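Local coordinates for protein endosialidase (Enterobacteria phage phi92, PDB 4HIZ) that cleaves alpha-2,8 and alpha-2,9 linkages within sialic acid polymers, acting as a trimeric phage endosialidase with a beta-propeller catalytic domain, at residues A[152-164]-A[175-187]. Sequence-based numbering, arbitrary orientation. Where two conformers were deposited one is given.
With FRU (beta-D-fructofuranose), chain G.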
ATOM      1  N   GLY A 152      -9.854  27.506  -7.465  1.00 11.14           N
ATOM      2  CA  GLY A 152      -9.869  28.011  -6.095  1.00 11.89           C
ATOM      3  C   GLY A 152     -11.291  28.070  -5.571  1.00 12.64           C
ATOM      4  O   GLY A 152     -12.223  27.510  -6.161  1.00 13.63           O
ATOM      5  N   VAL A 153     -11.448  28.755  -4.444  1.00 11.73           N
ATOM      6  CA  VAL A 153     -12.745  28.797  -3.742  1.00 11.42           C
ATOM      7  C   VAL A 153     -13.195  30.247  -3.683  1.00 11.80           C
ATOM      8  O   VAL A 153     -12.395  31.142  -3.363  1.00 12.94           O
ATOM      9  CB  VAL A 153     -12.609  28.240  -2.310  1.00 12.54           C
ATOM     10  CG1 VAL A 153     -13.948  28.392  -1.540  1.00 13.58           C
ATOM     11  CG2 VAL A 153     -12.172  26.764  -2.356  1.00 13.58           C
ATOM     12  N   CYS A 154     -14.475  30.476  -3.996  1.00 11.62           N
ATOM     13  CA  CYS A 154     -15.048  31.804  -3.836  1.00 13.19           C
ATOM     14  C   CYS A 154     -16.457  31.609  -3.315  1.00 13.60           C
ATOM     15  O   CYS A 154     -17.227  30.844  -3.889  1.00 14.15           O
ATOM     16  CB  CYS A 154     -15.071  32.522  -5.191  1.00 13.32           C
ATOM     17  SG  CYS A 154     -15.683  34.243  -5.017  1.00 15.39           S
ATOM     18  N   GLY A 155     -16.796  32.303  -2.234  1.00 13.95           N
ATOM     19  CA  GLY A 155     -18.167  32.271  -1.737  1.00 14.64           C
ATOM     20  C   GLY A 155     -18.694  30.861  -1.477  1.00 14.09           C
ATOM     21  O   GLY A 155     -19.820  30.517  -1.882  1.00 15.23           O
ATOM     22  N   ASN A 156     -17.883  30.045  -0.802  1.00 12.69           N
ATOM     23  CA  ASN A 156     -18.232  28.642  -0.519  1.00 12.62           C
ATOM     24  C   ASN A 156     -18.535  27.761  -1.739  1.00 12.52           C
ATOM     25  O   ASN A 156     -19.200  26.731  -1.605  1.00 13.93           O
ATOM     26  CB  ASN A 156     -19.371  28.572   0.533  1.00 13.25           C
ATOM     27  CG  ASN A 156     -18.926  29.147   1.846  1.00 14.48           C
ATOM     28  OD1 ASN A 156     -17.832  28.797   2.332  1.00 15.71           O
ATOM     29  ND2 ASN A 156     -19.724  30.062   2.426  1.00 14.46           N
ATOM     30  N   ARG A 157     -18.027  28.144  -2.913  1.00 11.69           N
ATOM     31  CA  ARG A 157     -18.059  27.253  -4.068  1.00 12.51           C
ATOM     32  C   ARG A 157     -16.644  27.015  -4.590  1.00 12.37           C
ATOM     33  O   ARG A 157     -15.784  27.920  -4.544  1.00 13.16           O
ATOM     34  CB  ARG A 157     -18.863  27.879  -5.217  1.00 12.56           C
ATOM     35  CG  ARG A 157     -20.340  28.182  -4.862  1.00 12.39           C
ATOM     36  CD  ARG A 157     -21.150  28.667  -6.102  1.00 12.95           C
ATOM     37  NE  ARG A 157     -21.183  27.654  -7.156  1.00 13.63           N
ATOM     38  CZ  ARG A 157     -22.013  26.608  -7.186  1.00 14.71           C
ATOM     39  NH1 ARG A 157     -22.918  26.428  -6.228  1.00 14.71           N
ATOM     40  NH2 ARG A 157     -21.965  25.753  -8.203  1.00 15.20           N
ATOM     41  N   LEU A 158     -16.421  25.824  -5.141  1.00 10.70           N
ATOM     42  CA  LEU A 158     -15.214  25.566  -5.919  1.00 11.64           C
ATOM     43  C   LEU A 158     -15.378  26.136  -7.323  1.00 12.30           C
ATOM     44  O   LEU A 158     -16.385  25.887  -7.982  1.00 13.53           O
ATOM     45  CB  LEU A 158     -15.051  24.053  -6.045  1.00 11.94           C
ATOM     46  CG  LEU A 158     -13.745  23.593  -6.709  1.00 14.34           C
ATOM     47  CD1 LEU A 158     -12.479  24.005  -5.873  1.00 15.16           C
ATOM     48  CD2 LEU A 158     -13.739  22.046  -6.963  1.00 15.07           C
ATOM     49  N   TYR A 159     -14.377  26.865  -7.804  1.00 11.59           N
ATOM     50  CA  TYR A 159     -14.373  27.343  -9.176  1.00 11.73           C
ATOM     51  C   TYR A 159     -13.121  26.830  -9.863  1.00 11.97           C
ATOM     52  O   TYR A 159     -12.060  26.816  -9.266  1.00 12.94           O
ATOM     53  CB  TYR A 159     -14.376  28.882  -9.209  1.00 12.58           C
ATOM     54  CG  TYR A 159     -15.766  29.449  -9.033  1.00 13.53           C
ATOM     55  CD1 TYR A 159     -16.634  29.581 -10.129  1.00 13.49           C
ATOM     56  CD2 TYR A 159     -16.232  29.805  -7.766  1.00 14.00           C
ATOM     57  CE1 TYR A 159     -17.959  30.071  -9.951  1.00 13.53           C
ATOM     58  CE2 TYR A 159     -17.550  30.310  -7.574  1.00 14.69           C
ATOM     59  CZ  TYR A 159     -18.394  30.414  -8.662  1.00 14.55           C
ATOM     60  OH  TYR A 159     -19.665  30.888  -8.488  1.00 15.55           O
ATOM     61  N   ALA A 160     -13.251  26.431 -11.119  1.00 11.86           N
ATOM     62  CA  ALA A 160     -12.085  25.998 -11.872  1.00 11.58           C
ATOM     63  C   ALA A 160     -12.272  26.393 -13.335  1.00 12.71           C
ATOM     64  O   ALA A 160     -13.390  26.292 -13.868  1.00 14.37           O
ATOM     65  CB  ALA A 160     -11.898  24.470 -11.748  1.00 13.18           C
ATOM     66  N   VAL A 161     -11.195  26.807 -14.008  1.00 12.72           N
ATOM     67  CA  VAL A 161     -11.307  26.977 -15.443  1.00 12.84           C
ATOM     68  C   VAL A 161     -10.802  25.668 -16.039  1.00 12.57           C
ATOM     69  O   VAL A 161      -9.591  25.392 -16.036  1.00 12.72           O
ATOM     70  CB  VAL A 161     -10.484  28.163 -16.001  1.00 13.39           C
ATOM     71  CG1 VAL A 161     -10.669  28.263 -17.543  1.00 12.36           C
ATOM     72  CG2 VAL A 161     -10.934  29.460 -15.328  1.00 14.39           C
ATOM     73  N   ILE A 162     -11.751  24.860 -16.498  1.00 12.27           N
ATOM     74  CA  ILE A 162     -11.443  23.568 -17.075  1.00 11.93           C
ATOM     75  C   ILE A 162     -11.333  23.749 -18.573  1.00 11.75           C
ATOM     76  O   ILE A 162     -12.301  24.117 -19.266  1.00 12.94           O
ATOM     77  CB  ILE A 162     -12.515  22.524 -16.744  1.00 12.31           C
ATOM     78  CG1 ILE A 162     -12.586  22.309 -15.223  1.00 13.20           C
ATOM     79  CG2 ILE A 162     -12.217  21.230 -17.489  1.00 13.41           C
ATOM     80  CD1 ILE A 162     -11.235  21.849 -14.560  1.00 12.70           C
ATOM     81  N   GLU A 163     -10.124  23.560 -19.065  1.00 10.87           N
ATOM     82  CA  GLU A 163      -9.805  23.779 -20.467  1.00 12.01           C
ATOM     83  C   GLU A 163      -9.971  22.499 -21.259  1.00 13.36           C
ATOM     84  O   GLU A 163      -9.704  21.405 -20.751  1.00 13.28           O
ATOM     85  CB  GLU A 163      -8.345  24.219 -20.564  1.00 13.04           C
ATOM     86  CG  GLU A 163      -8.087  25.620 -19.961  1.00 13.79           C
ATOM     87  CD  GLU A 163      -6.642  26.040 -20.043  1.00 14.79           C
ATOM     88  OE1 GLU A 163      -5.751  25.155 -20.245  1.00 15.45           O
ATOM     89  OE2 GLU A 163      -6.384  27.255 -19.865  1.00 15.63           O
ATOM     90  N   THR A 164     -10.339  22.637 -22.533  1.00 12.37           N
ATOM     91  CA  THR A 164     -10.348  21.507 -23.455  1.00 13.31           C
ATOM     92  C   THR A 164      -9.231  21.765 -24.461  1.00 13.56           C
ATOM     93  O   THR A 164      -9.239  22.810 -25.145  1.00 13.84           O
ATOM     94  CB  THR A 164     -11.700  21.403 -24.189  1.00 14.67           C
ATOM     95  OG1 THR A 164     -12.727  21.071 -23.265  1.00 14.47           O
ATOM     96  CG2 THR A 164     -11.670  20.324 -25.261  1.00 15.87           C
ATOM     97  N   ALA A 175     -12.629  26.861 -23.289  1.00 13.80           N
ATOM     98  CA  ALA A 175     -12.458  26.798 -21.843  1.00 13.82           C
ATOM     99  C   ALA A 175     -13.798  27.011 -21.178  1.00 14.10           C
ATOM    100  O   ALA A 175     -14.649  27.781 -21.687  1.00 15.67           O
ATOM    101  CB  ALA A 175     -11.447  27.859 -21.373  1.00 14.78           C
ATOM    102  N   GLU A 176     -13.986  26.342 -20.042  1.00 14.02           N
ATOM    103  CA  GLU A 176     -15.263  26.412 -19.331  1.00 14.06           C
ATOM    104  C   GLU A 176     -15.010  26.762 -17.902  1.00 13.83           C
ATOM    105  O   GLU A 176     -14.040  26.279 -17.311  1.00 14.23           O
ATOM    106  CB  GLU A 176     -16.017  25.077 -19.394  1.00 14.85           C
ATOM    107  CG  GLU A 176     -16.478  24.720 -20.821  1.00 15.78           C
ATOM    108  CD  GLU A 176     -16.831  23.233 -20.983  1.00 16.55           C
ATOM    109  OE1 GLU A 176     -16.226  22.355 -20.309  1.00 17.21           O
ATOM    110  OE2 GLU A 176     -17.731  22.954 -21.809  1.00 17.57           O
ATOM    111  N   LEU A 177     -15.889  27.580 -17.326  1.00 12.90           N
ATOM    112  CA  LEU A 177     -15.851  27.808 -15.888  1.00 12.42           C
ATOM    113  C   LEU A 177     -16.701  26.694 -15.268  1.00 12.92           C
ATOM    114  O   LEU A 177     -17.872  26.574 -15.604  1.00 14.66           O
ATOM    115  CB  LEU A 177     -16.393  29.226 -15.567  1.00 13.57           C
ATOM    116  CG  LEU A 177     -16.275  29.564 -14.062  1.00 14.62           C
ATOM    117  CD1 LEU A 177     -14.805  29.766 -13.635  1.00 15.20           C
ATOM    118  CD2 LEU A 177     -17.139  30.811 -13.748  1.00 15.02           C
ATOM    119  N   TRP A 178     -16.104  25.838 -14.413  1.00 12.32           N
ATOM    120  CA  TRP A 178     -16.855  24.788 -13.719  1.00 11.83           C
ATOM    121  C   TRP A 178     -17.002  25.200 -12.274  1.00 12.79           C
ATOM    122  O   TRP A 178     -16.042  25.718 -11.669  1.00 12.74           O
ATOM    123  CB  TRP A 178     -16.091  23.448 -13.751  1.00 12.64           C
ATOM    124  CG  TRP A 178     -16.066  22.701 -15.075  1.00 13.99           C
ATOM    125  CD1 TRP A 178     -16.135  23.215 -16.348  1.00 15.26           C
ATOM    126  CD2 TRP A 178     -15.923  21.276 -15.220  1.00 14.00           C
ATOM    127  NE1 TRP A 178     -16.060  22.181 -17.279  1.00 15.03           N
ATOM    128  CE2 TRP A 178     -15.927  20.987 -16.611  1.00 15.05           C
ATOM    129  CE3 TRP A 178     -15.817  20.225 -14.310  1.00 13.29           C
ATOM    130  CZ2 TRP A 178     -15.810  19.682 -17.109  1.00 15.72           C
ATOM    131  CZ3 TRP A 178     -15.713  18.921 -14.800  1.00 13.97           C
ATOM    132  CH2 TRP A 178     -15.684  18.660 -16.181  1.00 14.89           C
ATOM    133  N   SER A 179     -18.179  24.981 -11.687  1.00 12.70           N
ATOM    134  CA  SER A 179     -18.301  25.227 -10.248  0.66 12.52           C
ATOM    135  C   SER A 179     -19.231  24.268  -9.565  1.00 12.37           C
ATOM    136  O   SER A 179     -20.122  23.706 -10.178  1.00 12.91           O
ATOM    137  CB  SER A 179     -18.721  26.676  -9.926  0.66 14.08           C
ATOM    138  OG  SER A 179     -20.112  26.866 -10.107  0.66 14.56           O
ATOM    139  N   ARG A 180     -18.962  24.064  -8.272  1.00 11.80           N
ATOM    140  CA  ARG A 180     -19.814  23.237  -7.389  1.00 11.63           C
ATOM    141  C   ARG A 180     -19.805  23.913  -6.050  1.00 11.84           C
ATOM    142  O   ARG A 180     -18.869  24.628  -5.719  1.00 12.85           O
ATOM    143  CB  ARG A 180     -19.185  21.828  -7.173  1.00 11.67           C
ATOM    144  CG  ARG A 180     -19.727  20.755  -8.107  1.00 12.47           C
ATOM    145  CD  ARG A 180     -19.006  19.433  -7.839  1.00 13.46           C
ATOM    146  NE  ARG A 180     -19.654  18.328  -8.549  1.00 14.19           N
ATOM    147  CZ  ARG A 180     -19.111  17.106  -8.633  1.00 14.71           C
ATOM    148  NH1 ARG A 180     -17.931  16.861  -8.034  1.00 13.18           N
ATOM    149  NH2 ARG A 180     -19.760  16.131  -9.262  1.00 14.75           N
ATOM    150  N   PRO A 181     -20.825  23.647  -5.227  1.00 12.11           N
ATOM    151  CA  PRO A 181     -20.727  24.113  -3.841  1.00 12.13           C
ATOM    152  C   PRO A 181     -19.596  23.338  -3.153  1.00 12.60           C
ATOM    153  O   PRO A 181     -19.446  22.142  -3.428  1.00 14.19           O
ATOM    154  CB  PRO A 181     -22.078  23.696  -3.244  1.00 12.86           C
ATOM    155  CG  PRO A 181     -22.533  22.508  -4.046  1.00 13.15           C
ATOM    156  CD  PRO A 181     -22.007  22.793  -5.465  1.00 13.01           C
ATOM    157  N   MET A 182     -18.819  23.985  -2.295  1.00 11.69           N
ATOM    158  CA  MET A 182     -17.773  23.263  -1.575  1.00 13.01           C
ATOM    159  C   MET A 182     -18.402  22.228  -0.640  1.00 12.75           C
ATOM    160  O   MET A 182     -19.531  22.384  -0.208  1.00 12.47           O
ATOM    161  CB  MET A 182     -16.960  24.238  -0.713  1.00 15.15           C
ATOM    162  CG  MET A 182     -15.997  25.104  -1.510  1.00 16.38           C
ATOM    163  SD  MET A 182     -14.767  24.133  -2.450  1.00 19.58           S
ATOM    164  CE  MET A 182     -13.670  23.579  -1.123  1.00 19.89           C
ATOM    165  N   PRO A 183     -17.656  21.166  -0.303  1.00 13.12           N
ATOM    166  CA  PRO A 183     -18.124  20.291   0.774  1.00 12.65           C
ATOM    167  C   PRO A 183     -18.007  21.055   2.087  1.00 12.72           C
ATOM    168  O   PRO A 183     -16.919  21.510   2.445  1.00 13.13           O
ATOM    169  CB  PRO A 183     -17.115  19.113   0.725  1.00 13.66           C
ATOM    170  CG  PRO A 183     -15.950  19.617  -0.043  1.00 15.93           C
ATOM    171  CD  PRO A 183     -16.333  20.779  -0.845  1.00 14.49           C
ATOM    172  N   TYR A 184     -19.114  21.235   2.807  1.00 12.37           N
ATOM    173  CA  TYR A 184     -19.048  21.985   4.055  1.00 12.19           C
ATOM    174  C   TYR A 184     -20.152  21.564   4.975  1.00 11.73           C
ATOM    175  O   TYR A 184     -21.140  20.927   4.535  1.00 12.26           O
ATOM    176  CB  TYR A 184     -19.025  23.523   3.836  1.00 12.56           C
ATOM    177  CG  TYR A 184     -20.312  24.218   3.347  1.00 12.54           C
ATOM    178  CD1 TYR A 184     -21.415  24.347   4.197  1.00 12.90           C
ATOM    179  CD2 TYR A 184     -20.378  24.800   2.079  1.00 12.58           C
ATOM    180  CE1 TYR A 184     -22.545  25.018   3.789  1.00 13.60           C
ATOM    181  CE2 TYR A 184     -21.514  25.487   1.663  1.00 12.22           C
ATOM    182  CZ  TYR A 184     -22.600  25.561   2.526  1.00 12.82           C
ATOM    183  OH  TYR A 184     -23.765  26.235   2.150  1.00 13.62           O
ATOM    184  N   TYR A 185     -19.974  21.904   6.251  1.00 11.62           N
ATOM    185  CA  TYR A 185     -20.909  21.545   7.319  1.00 11.73           C
ATOM    186  C   TYR A 185     -21.267  22.825   8.082  1.00 12.99           C
ATOM    187  O   TYR A 185     -20.413  23.704   8.277  1.00 13.91           O
ATOM    188  CB  TYR A 185     -20.164  20.580   8.289  1.00 11.63           C
ATOM    189  CG  TYR A 185     -20.853  20.420   9.605  1.00 13.51           C
ATOM    190  CD1 TYR A 185     -22.056  19.722   9.697  1.00 13.98           C
ATOM    191  CD2 TYR A 185     -20.317  20.979  10.769  1.00 14.43           C
ATOM    192  CE1 TYR A 185     -22.705  19.575  10.930  1.00 14.55           C
ATOM    193  CE2 TYR A 185     -20.985  20.854  12.009  1.00 14.66           C
ATOM    194  CZ  TYR A 185     -22.158  20.145  12.078  1.00 15.62           C
ATOM    195  OH  TYR A 185     -22.800  20.011  13.301  1.00 16.90           O
ATOM    196  N   ARG A 186     -22.521  22.946   8.513  1.00 12.85           N
ATOM    197  CA  ARG A 186     -22.933  24.062   9.369  1.00 12.84           C
ATOM    198  C   ARG A 186     -23.804  23.508  10.477  1.00 13.75           C
ATOM    199  O   ARG A 186     -24.517  22.496  10.270  1.00 14.13           O
ATOM    200  CB  ARG A 186     -23.818  25.051   8.577  1.00 13.77           C
ATOM    201  CG  ARG A 186     -23.177  25.607   7.340  1.00 15.52           C
ATOM    202  CD  ARG A 186     -22.207  26.735   7.661  1.00 18.46           C
ATOM    203  NE  ARG A 186     -21.815  27.426   6.416  1.00 20.23           N
ATOM    204  CZ  ARG A 186     -22.474  28.454   5.849  1.00 20.66           C
ATOM    205  NH1 ARG A 186     -23.557  28.997   6.412  1.00 21.85           N
ATOM    206  NH2 ARG A 186     -22.029  28.981   4.695  1.00 21.09           N
ATOM    207  N   ARG A 187     -23.780  24.173  11.635  1.00 14.33           N
ATOM    208  CA  ARG A 187     -24.672  23.846  12.738  0.63 14.94           C
ATOM    209  C   ARG A 187     -25.476  25.093  13.128  1.00 16.57           C
ATOM    210  O   ARG A 187     -25.118  25.799  14.068  1.00 16.97           O
ATOM    211  CB  ARG A 187     -23.836  23.371  13.910  0.63 14.45           C
ATOM    212  CG  ARG A 187     -24.662  22.776  15.045  0.63 15.19           C
ATOM    213  CD  ARG A 187     -23.774  22.329  16.126  0.63 16.01           C
ATOM    214  NE  ARG A 187     -24.540  21.984  17.322  0.63 17.70           N
ATOM    215  CZ  ARG A 187     -24.531  22.691  18.456  0.63 20.30           C
ATOM    216  NH1 ARG A 187     -25.251  22.286  19.481  0.63 23.39           N
ATOM    217  NH2 ARG A 187     -23.801  23.794  18.573  0.63 19.82           N
TER
HETATM  218  C1  FRU G   2     -19.208  18.527 -24.725  1.00 26.37           C
HETATM  219  C2  FRU G   2     -19.100  18.996 -23.344  1.00 25.72           C
HETATM  220  C3  FRU G   2     -17.954  19.673 -22.802  1.00 23.48           C
HETATM  221  C4  FRU G   2     -18.240  19.744 -21.354  1.00 22.89           C
HETATM  222  C5  FRU G   2     -19.039  18.492 -21.144  1.00 25.79           C
HETATM  223  C6  FRU G   2     -19.864  18.435 -19.866  1.00 29.53           C
HETATM  224  O1  FRU G   2     -18.497  17.308 -24.632  1.00 27.89           O
HETATM  225  O2  FRU G   2     -19.901  20.242 -23.521  1.00 27.09           O
HETATM  226  O3  FRU G   2     -17.528  20.902 -23.441  1.00 22.18           O
HETATM  227  O4  FRU G   2     -16.990  19.748 -20.593  1.00 20.71           O
HETATM  228  O5  FRU G   2     -19.892  18.360 -22.305  1.00 26.28           O
HETATM  229  O6  FRU G   2     -20.939  19.315 -19.968  1.00 33.78           O
HETATM  230  O   HOH W   1     -13.608  22.710 -21.201  1.00 17.72           O
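Ile162 lies across one face of the Trp178 indole, its CG1 3.6 Å from the five-membered-ring centroid. Trp178 NE1 gives a nearly straight bond (175°) to Glu176 OE1, approaching from above the carboxylate plane, the oxygen lying in the indole plane. Glu176 OE1 also accepts from O4 of the bound fructose and from a water, which donates to the Ile162 carbonyl; OE2 takes O3 of the sugar at 2.6 Å.

On the other sheet face, Ser179 CB sits over the Tyr159 ring, 3.8 Å from its centroid, and Leu177 CD2 comes to Tyr159 CD1. In the conformer described, with chi1 at 79°, Ser179 OG lies in the guanidinium plane of Arg157, where NE and NH2 (2.9 Å) grip it side-on; Arg157 NH1 pairs with Asp214. Back on the Trp178 face, near the type I' turn of Cys154 to Arg157, Met182 SD packs 3.6 Å from Leu158 CB, and Met182 N bonds to Asn156 O.

Paired backbone bonds at Leu158–Arg180, Ala160–Trp178 and Ile162–Glu176 set this register. Strands 157-164 and 175-181 form an antiparallel hairpin within a four-stranded propeller blade, presenting Glu176 and Trp178 to a glycan pocket with Tyr146 and Asp138.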